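Local coordinates for protein ricin B lectin (Clostridium thermocellum, PDB 3VSF) that probably cleaves beta-1,3-galactan from the chain end, using a family 43 glycoside hydrolase domain joined to a galactose-binding beta-trefoil lectin domain, at residues W134-W137 against N142-Q145; D342-D347 against G351-Y356; L374-G379 against N383-V388. All blocks are in the same frame, centred on the assembly; numbering follows the deposited sequence.

Contact 1 (W134-W137 against N142-Q145); sequences WMHW and NYGQ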
loop_
_atom_site.group_PDB
_atom_site.type_symbol
_atom_site.label_atom_id
_atom_site.label_comp_id
_atom_site.label_asym_id
_atom_site.label_seq_id
_atom_site.Cartn_x
_atom_site.Cartn_y
_atom_site.Cartn_z
ATOM N N TRP A 134 -17.481 11.331 -5.401
ATOM C CA TRP A 134 -17.835 10.334 -6.403
ATOM C C TRP A 134 -17.870 8.942 -5.787
ATOM O O TRP A 134 -17.351 8.730 -4.690
ATOM C CB TRP A 134 -16.849 10.373 -7.569
ATOM C CG TRP A 134 -16.964 11.614 -8.396
ATOM C CD1 TRP A 134 -16.489 12.854 -8.082
ATOM C CD2 TRP A 134 -17.596 11.737 -9.675
ATOM N NE1 TRP A 134 -16.787 13.741 -9.089
ATOM C CE2 TRP A 134 -17.466 13.080 -10.079
ATOM C CE3 TRP A 134 -18.258 10.840 -10.519
ATOM C CZ2 TRP A 134 -17.974 13.548 -11.287
ATOM C CZ3 TRP A 134 -18.761 11.307 -11.720
ATOM C CH2 TRP A 134 -18.616 12.648 -12.093
ATOM N N MET A 135 -18.480 7.993 -6.492
ATOM C CA MET A 135 -18.620 6.637 -5.975
ATOM C C MET A 135 -19.127 5.667 -7.039
ATOM O O MET A 135 -19.298 6.035 -8.200
ATOM C CB MET A 135 -19.563 6.627 -4.771
ATOM C CG MET A 135 -21.017 6.896 -5.126
ATOM S SD MET A 135 -21.857 7.946 -3.924
ATOM C CE MET A 135 -21.064 9.520 -4.238
ATOM N N HIS A 136 -19.363 4.425 -6.626
ATOM C CA HIS A 136 -19.878 3.393 -7.517
ATOM C C HIS A 136 -21.269 2.970 -7.058
ATOM O O HIS A 136 -21.466 2.631 -5.890
ATOM C CB HIS A 136 -18.936 2.189 -7.530
ATOM C CG HIS A 136 -19.424 1.045 -8.363
ATOM N ND1 HIS A 136 -19.019 -0.256 -8.151
ATOM C CD2 HIS A 136 -20.279 1.005 -9.412
ATOM C CE1 HIS A 136 -19.606 -1.048 -9.030
ATOM N NE2 HIS A 136 -20.375 -0.308 -9.808
ATOM N N TRP A 137 -22.231 2.989 -7.976
ATOM C CA TRP A 137 -23.617 2.684 -7.629
ATOM C C TRP A 137 -24.113 1.402 -8.292
ATOM O O TRP A 137 -23.820 1.140 -9.459
ATOM C CB TRP A 137 -24.530 3.855 -8.006
ATOM C CG TRP A 137 -25.926 3.727 -7.472
ATOM C CD1 TRP A 137 -26.396 4.210 -6.285
ATOM C CD2 TRP A 137 -27.034 3.079 -8.107
ATOM N NE1 TRP A 137 -27.726 3.900 -6.141
ATOM C CE2 TRP A 137 -28.142 3.207 -7.245
ATOM C CE3 TRP A 137 -27.197 2.400 -9.318
ATOM C CZ2 TRP A 137 -29.395 2.682 -7.558
ATOM C CZ3 TRP A 137 -28.442 1.881 -9.627
ATOM C CH2 TRP A 137 -29.523 2.025 -8.750
ATOM N N ASN A 142 -28.407 -6.678 -8.292
ATOM C CA ASN A 142 -27.397 -7.186 -9.213
ATOM C C ASN A 142 -26.336 -6.132 -9.515
ATOM O O ASN A 142 -26.274 -5.095 -8.856
ATOM C CB ASN A 142 -28.051 -7.663 -10.511
ATOM C CG ASN A 142 -28.726 -6.540 -11.272
ATOM O OD1 ASN A 142 -28.873 -5.430 -10.762
ATOM N ND2 ASN A 142 -29.146 -6.827 -12.499
ATOM N N TYR A 143 -25.505 -6.404 -10.515
ATOM C CA TYR A 143 -24.445 -5.484 -10.906
ATOM C C TYR A 143 -24.562 -5.072 -12.371
ATOM O O TYR A 143 -23.561 -4.783 -13.024
ATOM C CB TYR A 143 -23.071 -6.102 -10.640
ATOM C CG TYR A 143 -22.553 -5.871 -9.238
ATOM C CD1 TYR A 143 -21.533 -4.959 -8.997
ATOM C CD2 TYR A 143 -23.085 -6.560 -8.155
ATOM C CE1 TYR A 143 -21.056 -4.741 -7.717
ATOM C CE2 TYR A 143 -22.614 -6.348 -6.872
ATOM C CZ TYR A 143 -21.600 -5.438 -6.660
ATOM O OH TYR A 143 -21.126 -5.222 -5.385
ATOM N N GLY A 144 -25.790 -5.044 -12.878
ATOM C CA GLY A 144 -26.032 -4.664 -14.257
ATOM C C GLY A 144 -25.932 -3.167 -14.473
ATOM O O GLY A 144 -25.577 -2.709 -15.560
ATOM N N GLN A 145 -26.244 -2.402 -13.432
ATOM C CA GLN A 145 -26.195 -0.947 -13.507
ATOM C C GLN A 145 -24.825 -0.424 -13.091
ATOM O O GLN A 145 -24.670 0.146 -12.010
ATOM C CB GLN A 145 -27.279 -0.329 -12.623
ATOM C CG GLN A 145 -28.684 -0.833 -12.912
ATOM C CD GLN A 145 -29.180 -0.438 -14.290
ATOM O OE1 GLN A 145 -28.774 0.587 -14.838
ATOM N NE2 GLN A 145 -30.061 -1.253 -14.857
#
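In the blade of the family 43 beta-propeller built from strands 116-124, 131-138, 147-153 and 161-166, H136 and W137 near the end of strand 131-138 meet Y143 and Q145 of the loop that leads into strand 147-153. Two side-chain touches carry the contact, and no hydrogen bond spans it. The first pairs the imidazole of H136 with the phenol of Y143: the two side chains cross at about a right angle, and CE1 of H136 comes 4.2 Å from CE1 of Y143. Neither ring stacks on the other. With CG anti to the backbone N (chi1 177°), the H136 ring is brought up to Y143, where its CE1 makes the touch. Its NE2 is hydrogen-bonded to E138, while ND1 has a weak bond to E118. The Y143 hydroxyl makes a weak bond to the other oxygen of the same E118, so one carboxylate holds both side chains weakly, one on each oxygen.

The second touch is apolar. CZ3, on the six-membered side of the W137 indole, meets CB of Q145 at 3.9 Å, the methylene lying at the ring edge, near its plane. Both side chains run alongside each other in the same direction, with ring and amide planes 64° apart; the glutamine bends at chi2 (-66°), and its OE1 has a weak bond to R147. The indole NE1 bonds to the carbonyl of E111. The loop joins the second and third strands of a four-stranded antiparallel blade, the arrangement characteristic of the family 43 beta-propeller.

Contact 2 (D342-D347 against G351-Y356); sequences DSVKID and GIISEY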
loop_
_atom_site.group_PDB
_atom_site.type_symbol
_atom_site.label_atom_id
_atom_site.label_comp_id
_atom_site.label_asym_id
_atom_site.label_seq_id
_atom_site.Cartn_x
_atom_site.Cartn_y
_atom_site.Cartn_z
ATOM N N ASP A 342 4.473 -5.055 9.665
ATOM C CA ASP A 342 3.392 -5.501 10.535
ATOM C C ASP A 342 2.931 -4.350 11.425
ATOM O O ASP A 342 1.794 -4.330 11.897
ATOM C CB ASP A 342 3.839 -6.691 11.384
ATOM C CG ASP A 342 2.670 -7.485 11.934
ATOM O OD1 ASP A 342 2.185 -8.394 11.227
ATOM O OD2 ASP A 342 2.236 -7.199 13.069
ATOM N N SER A 343 3.826 -3.392 11.645
ATOM C CA SER A 343 3.507 -2.183 12.396
ATOM C C SER A 343 4.167 -0.977 11.736
ATOM O O SER A 343 5.348 -1.017 11.392
ATOM C CB SER A 343 3.972 -2.311 13.848
ATOM O OG SER A 343 3.325 -3.390 14.501
ATOM N N VAL A 344 3.400 0.093 11.557
ATOM C CA VAL A 344 3.897 1.283 10.877
ATOM C C VAL A 344 3.848 2.513 11.778
ATOM O O VAL A 344 2.850 2.759 12.451
ATOM C CB VAL A 344 3.089 1.571 9.595
ATOM C CG1 VAL A 344 3.544 2.876 8.958
ATOM C CG2 VAL A 344 3.221 0.418 8.615
ATOM N N LYS A 345 4.933 3.282 11.788
ATOM C CA LYS A 345 4.977 4.523 12.552
ATOM C C LYS A 345 4.763 5.719 11.630
ATOM O O LYS A 345 5.371 5.807 10.564
ATOM C CB LYS A 345 6.309 4.662 13.289
ATOM C CG LYS A 345 6.342 5.818 14.276
ATOM C CD LYS A 345 7.540 6.725 14.040
ATOM C CE LYS A 345 7.539 7.896 15.010
ATOM N NZ LYS A 345 8.678 8.824 14.766
ATOM N N ILE A 346 3.895 6.634 12.047
ATOM C CA ILE A 346 3.575 7.804 11.238
ATOM C C ILE A 346 3.698 9.102 12.030
ATOM O O ILE A 346 3.178 9.216 13.140
ATOM C CB ILE A 346 2.150 7.712 10.655
ATOM C CG1 ILE A 346 2.002 6.456 9.797
ATOM C CG2 ILE A 346 1.824 8.954 9.843
ATOM C CD1 ILE A 346 0.652 6.334 9.124
ATOM N N ASP A 347 4.393 10.076 11.450
ATOM C CA ASP A 347 4.485 11.408 12.035
ATOM C C ASP A 347 4.050 12.437 10.999
ATOM O O ASP A 347 4.878 13.003 10.285
ATOM C CB ASP A 347 5.911 11.697 12.509
ATOM C CG ASP A 347 5.988 12.905 13.427
ATOM O OD1 ASP A 347 5.092 13.064 14.283
ATOM O OD2 ASP A 347 6.944 13.698 13.292
ATOM N N GLY A 351 6.040 14.608 8.147
ATOM C CA GLY A 351 5.825 14.018 6.839
ATOM C C GLY A 351 6.680 12.782 6.643
ATOM O O GLY A 351 7.322 12.617 5.605
ATOM N N ILE A 352 6.690 11.913 7.647
ATOM C CA ILE A 352 7.506 10.706 7.611
ATOM C C ILE A 352 6.686 9.453 7.897
ATOM O O ILE A 352 5.981 9.377 8.903
ATOM C CB ILE A 352 8.667 10.779 8.622
ATOM C CG1 ILE A 352 9.615 11.926 8.267
ATOM C CG2 ILE A 352 9.420 9.458 8.665
ATOM C CD1 ILE A 352 10.780 12.073 9.223
ATOM N N ILE A 353 6.785 8.472 7.005
ATOM C CA ILE A 353 6.118 7.190 7.196
ATOM C C ILE A 353 7.127 6.053 7.081
ATOM O O ILE A 353 7.644 5.777 5.998
ATOM C CB ILE A 353 4.990 6.976 6.169
ATOM C CG1 ILE A 353 4.070 8.198 6.117
ATOM C CG2 ILE A 353 4.199 5.718 6.500
ATOM C CD1 ILE A 353 2.967 8.090 5.085
ATOM N N SER A 354 7.408 5.396 8.202
ATOM C CA SER A 354 8.402 4.329 8.222
ATOM C C SER A 354 7.954 3.135 9.058
ATOM O O SER A 354 6.826 3.093 9.551
ATOM C CB SER A 354 9.741 4.855 8.745
ATOM O OG SER A 354 9.629 5.287 10.091
ATOM N N GLU A 355 8.852 2.167 9.210
ATOM C CA GLU A 355 8.565 0.960 9.972
ATOM C C GLU A 355 8.700 1.213 11.469
ATOM O O GLU A 355 9.532 2.013 11.898
ATOM C CB GLU A 355 9.508 -0.168 9.550
ATOM C CG GLU A 355 9.274 -1.486 10.273
ATOM C CD GLU A 355 10.278 -2.552 9.883
ATOM O OE1 GLU A 355 10.031 -3.740 10.181
ATOM O OE2 GLU A 355 11.316 -2.204 9.282
ATOM N N TYR A 356 7.877 0.533 12.258
ATOM C CA TYR A 356 7.983 0.608 13.708
ATOM C C TYR A 356 8.723 -0.604 14.256
ATOM O O TYR A 356 8.242 -1.733 14.159
ATOM C CB TYR A 356 6.602 0.715 14.357
ATOM C CG TYR A 356 6.628 0.535 15.859
ATOM C CD1 TYR A 356 7.148 1.522 16.688
ATOM C CD2 TYR A 356 6.137 -0.623 16.448
ATOM C CE1 TYR A 356 7.176 1.361 18.062
ATOM C CE2 TYR A 356 6.162 -0.793 17.821
ATOM C CZ TYR A 356 6.682 0.203 18.623
ATOM O OH TYR A 356 6.709 0.038 19.989
#
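K345 N donates to S354 O at 2.9 Å, and S354 N returns the bond to K345 O at 3.1 Å, which makes these two residues a hydrogen-bonded pair of the antiparallel hairpin formed by strands 343-347 and 352-355. Toward the turn, D347 N binds I352 O at 3.1 Å. The carbonyl of D347 is shared: G351 N donates to it at 2.9 Å, while the reciprocal bond from I352 N is weak. With G351 and I352 both facing D347, and G351 at a positive phi of 78°, the second strand begins with a G1 beta bulge. At the other end Y356 N reaches S343 O, from above the carbonyl plane rather than within it. The D347 carboxylate turns to the turn residues, its stronger bond going to S350, and E355 directs its carboxylate to a salt bridge with K411.

Packing divides by face. V344 and I346 are joined by I353, whose CG2 lies 3.8 Å from V344 CG1 and 4.0 Å from I346 CG1. I346 and I353 run alongside each other, whereas V344 and I353 meet at a slant; V344 offers CG1 because this branch stands anti to the backbone N (chi1 175°). I353 rests in turn on S302 and L304 of strand 301-309, and I346 on I42 of the neighbouring strand 41-43. K345, S354, D347 and I352 occupy the other face. At the open end of the hairpin, S343 CB meets the edge of the Y356 ring at CD2, 3.8 Å away. The chemistry thus implies a hairpin whose alignment is set by backbone bonds, with one aliphatic face applied to the catalytic-domain sheet and the other carrying K345, S354 and D347, with I352 exposed among them.

Contact 3 (L374-G379 against N383-V388); sequences LDVLDG and NAAQIV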
loop_
_atom_site.group_PDB
_atom_site.type_symbol
_atom_site.label_atom_id
_atom_site.label_comp_id
_atom_site.label_asym_id
_atom_site.label_seq_id
_atom_site.Cartn_x
_atom_site.Cartn_y
_atom_site.Cartn_z
ATOM N N LEU A 374 28.846 -8.446 9.676
ATOM C CA LEU A 374 27.870 -8.356 8.597
ATOM C C LEU A 374 27.679 -6.904 8.175
ATOM O O LEU A 374 27.462 -6.028 9.013
ATOM C CB LEU A 374 26.534 -8.960 9.031
ATOM C CG LEU A 374 25.619 -9.407 7.891
ATOM C CD1 LEU A 374 26.306 -10.484 7.067
ATOM C CD2 LEU A 374 24.288 -9.905 8.427
ATOM N N ASP A 375 27.761 -6.655 6.872
ATOM C CA ASP A 375 27.723 -5.295 6.350
ATOM C C ASP A 375 27.078 -5.259 4.968
ATOM O O ASP A 375 26.804 -6.302 4.373
ATOM C CB ASP A 375 29.145 -4.725 6.284
ATOM C CG ASP A 375 29.173 -3.250 5.934
ATOM O OD1 ASP A 375 28.272 -2.514 6.383
ATOM O OD2 ASP A 375 30.098 -2.825 5.208
ATOM N N VAL A 376 26.829 -4.055 4.465
ATOM C CA VAL A 376 26.313 -3.877 3.114
ATOM C C VAL A 376 27.419 -3.330 2.220
ATOM O O VAL A 376 28.156 -2.430 2.619
ATOM C CB VAL A 376 25.112 -2.911 3.087
ATOM C CG1 VAL A 376 24.651 -2.673 1.659
ATOM C CG2 VAL A 376 23.974 -3.455 3.936
ATOM N N LEU A 377 27.538 -3.879 1.015
ATOM C CA LEU A 377 28.574 -3.450 0.082
ATOM C C LEU A 377 28.551 -1.939 -0.122
ATOM O O LEU A 377 27.511 -1.360 -0.438
ATOM C CB LEU A 377 28.425 -4.165 -1.262
ATOM C CG LEU A 377 29.455 -3.785 -2.328
ATOM C CD1 LEU A 377 30.870 -3.971 -1.799
ATOM C CD2 LEU A 377 29.244 -4.590 -3.603
ATOM N N ASP A 378 29.708 -1.308 0.062
ATOM C CA ASP A 378 29.839 0.139 -0.087
ATOM C C ASP A 378 28.881 0.893 0.828
ATOM O O ASP A 378 28.558 2.053 0.578
ATOM C CB ASP A 378 29.616 0.555 -1.544
ATOM C CG ASP A 378 30.699 0.035 -2.471
ATOM O OD1 ASP A 378 31.865 -0.059 -2.034
ATOM O OD2 ASP A 378 30.385 -0.278 -3.639
ATOM N N GLY A 379 28.437 0.229 1.890
ATOM C CA GLY A 379 27.496 0.820 2.826
ATOM C C GLY A 379 26.309 1.445 2.120
ATOM O O GLY A 379 25.786 2.470 2.556
ATOM N N ASN A 383 18.352 -0.696 -2.997
ATOM C CA ASN A 383 17.630 -1.954 -2.891
ATOM C C ASN A 383 18.382 -3.077 -3.597
ATOM O O ASN A 383 18.977 -2.865 -4.655
ATOM C CB ASN A 383 16.221 -1.810 -3.470
ATOM C CG ASN A 383 15.297 -2.931 -3.040
ATOM O OD1 ASN A 383 15.440 -3.486 -1.950
ATOM N ND2 ASN A 383 14.340 -3.271 -3.898
ATOM N N ALA A 384 18.359 -4.267 -3.001
ATOM C CA ALA A 384 19.031 -5.439 -3.559
ATOM C C ALA A 384 20.554 -5.332 -3.502
ATOM O O ALA A 384 21.261 -6.052 -4.208
ATOM C CB ALA A 384 18.563 -5.700 -4.987
ATOM N N ALA A 385 21.055 -4.435 -2.658
ATOM C CA ALA A 385 22.495 -4.274 -2.486
ATOM C C ALA A 385 23.112 -5.540 -1.898
ATOM O O ALA A 385 22.538 -6.164 -1.005
ATOM C CB ALA A 385 22.795 -3.073 -1.602
ATOM N N GLN A 386 24.283 -5.912 -2.405
ATOM C CA GLN A 386 24.963 -7.129 -1.972
ATOM C C GLN A 386 25.414 -7.045 -0.518
ATOM O O GLN A 386 25.928 -6.018 -0.076
ATOM C CB GLN A 386 26.167 -7.412 -2.874
ATOM C CG GLN A 386 27.036 -8.575 -2.411
ATOM C CD GLN A 386 26.359 -9.918 -2.591
ATOM O OE1 GLN A 386 25.870 -10.239 -3.674
ATOM N NE2 GLN A 386 26.323 -10.711 -1.526
ATOM N N ILE A 387 25.220 -8.133 0.221
ATOM C CA ILE A 387 25.663 -8.210 1.608
ATOM C C ILE A 387 27.069 -8.792 1.685
ATOM O O ILE A 387 27.336 -9.867 1.148
ATOM C CB ILE A 387 24.715 -9.072 2.463
ATOM C CG1 ILE A 387 23.315 -8.453 2.495
ATOM C CG2 ILE A 387 25.256 -9.219 3.874
ATOM C CD1 ILE A 387 23.274 -7.065 3.099
ATOM N N VAL A 388 27.966 -8.076 2.353
ATOM C CA VAL A 388 29.352 -8.511 2.476
ATOM C C VAL A 388 29.832 -8.413 3.918
ATOM O O VAL A 388 29.209 -7.750 4.745
ATOM C CB VAL A 388 30.287 -7.665 1.592
ATOM C CG1 VAL A 388 29.893 -7.788 0.129
ATOM C CG2 VAL A 388 30.259 -6.210 2.035
#
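The amide of Q386 and the carboxylate of D375 are the flat side-chain groups here, and neither lays a face against the opposite segment; each residue touches across by its CB, Q386 against L377 CD2 at 4.2 Å and D375 against V388 O. The Q386 amide instead bonds to the next residue of its own strand: NE2 donates to I387 O at 3.0 Å, with that oxygen in the amide plane and the bond nearly straight (173°). V433 and I480 of the two neighbouring strands also touch Q386, while the D375 side chain reaches S397 and Q398.

D375 and V388 exchange two backbone bonds, D375 N to V388 O at 2.8 Å and V388 N to D375 O at 2.9 Å, and L377 N adds a third to Q386 O. These join strands 373-376 and 385-390 as a hairpin of the beta-trefoil, one of the three whose inner strands gather into the hairpin triplet that caps the barrel. W400, the tryptophan of a Q-x-W motif of the kind repeated in ricin-type lectins, bonds through NE1 to L374 O. D422, which contacts galactose in this protein, sits in the same L-D-V sequence setting as D375.

On the inward side I387 spreads across two neighbours: CG2 lies 3.6 Å from L374 CD1, and CD1 3.8 Å from V376 CG2. The other V376 branch, CG1, packs on the methyl of A385 at 3.8 Å. V388 lies on the other side; its chi1 of -60° puts CG2 between the backbone N and the carbonyl carbon, where it meets L377 N at 3.7 Å, while CG1 lies beside L377 CB.

In the fold
Contacts 2 and 3 are both antiparallel hairpins held by backbone hydrogen bonds, whereas contact 1 has none across it and relies on side-chain touches between a strand end and a loop. Contact 1 belongs to the propeller and lies on the far side of the chain's centre from the other two, its centre about 50 Å from that of contact 3. Contact 3 is a buried hairpin of the lectin domain, rich in aliphatic branches; contacts 1 and 2 are only partly buried. Contact 2 lies nearest the chain's centre and bridges the two domains, with the propeller on its apolar side and a charged tie to the lectin domain. None touches another, and no strand is shared.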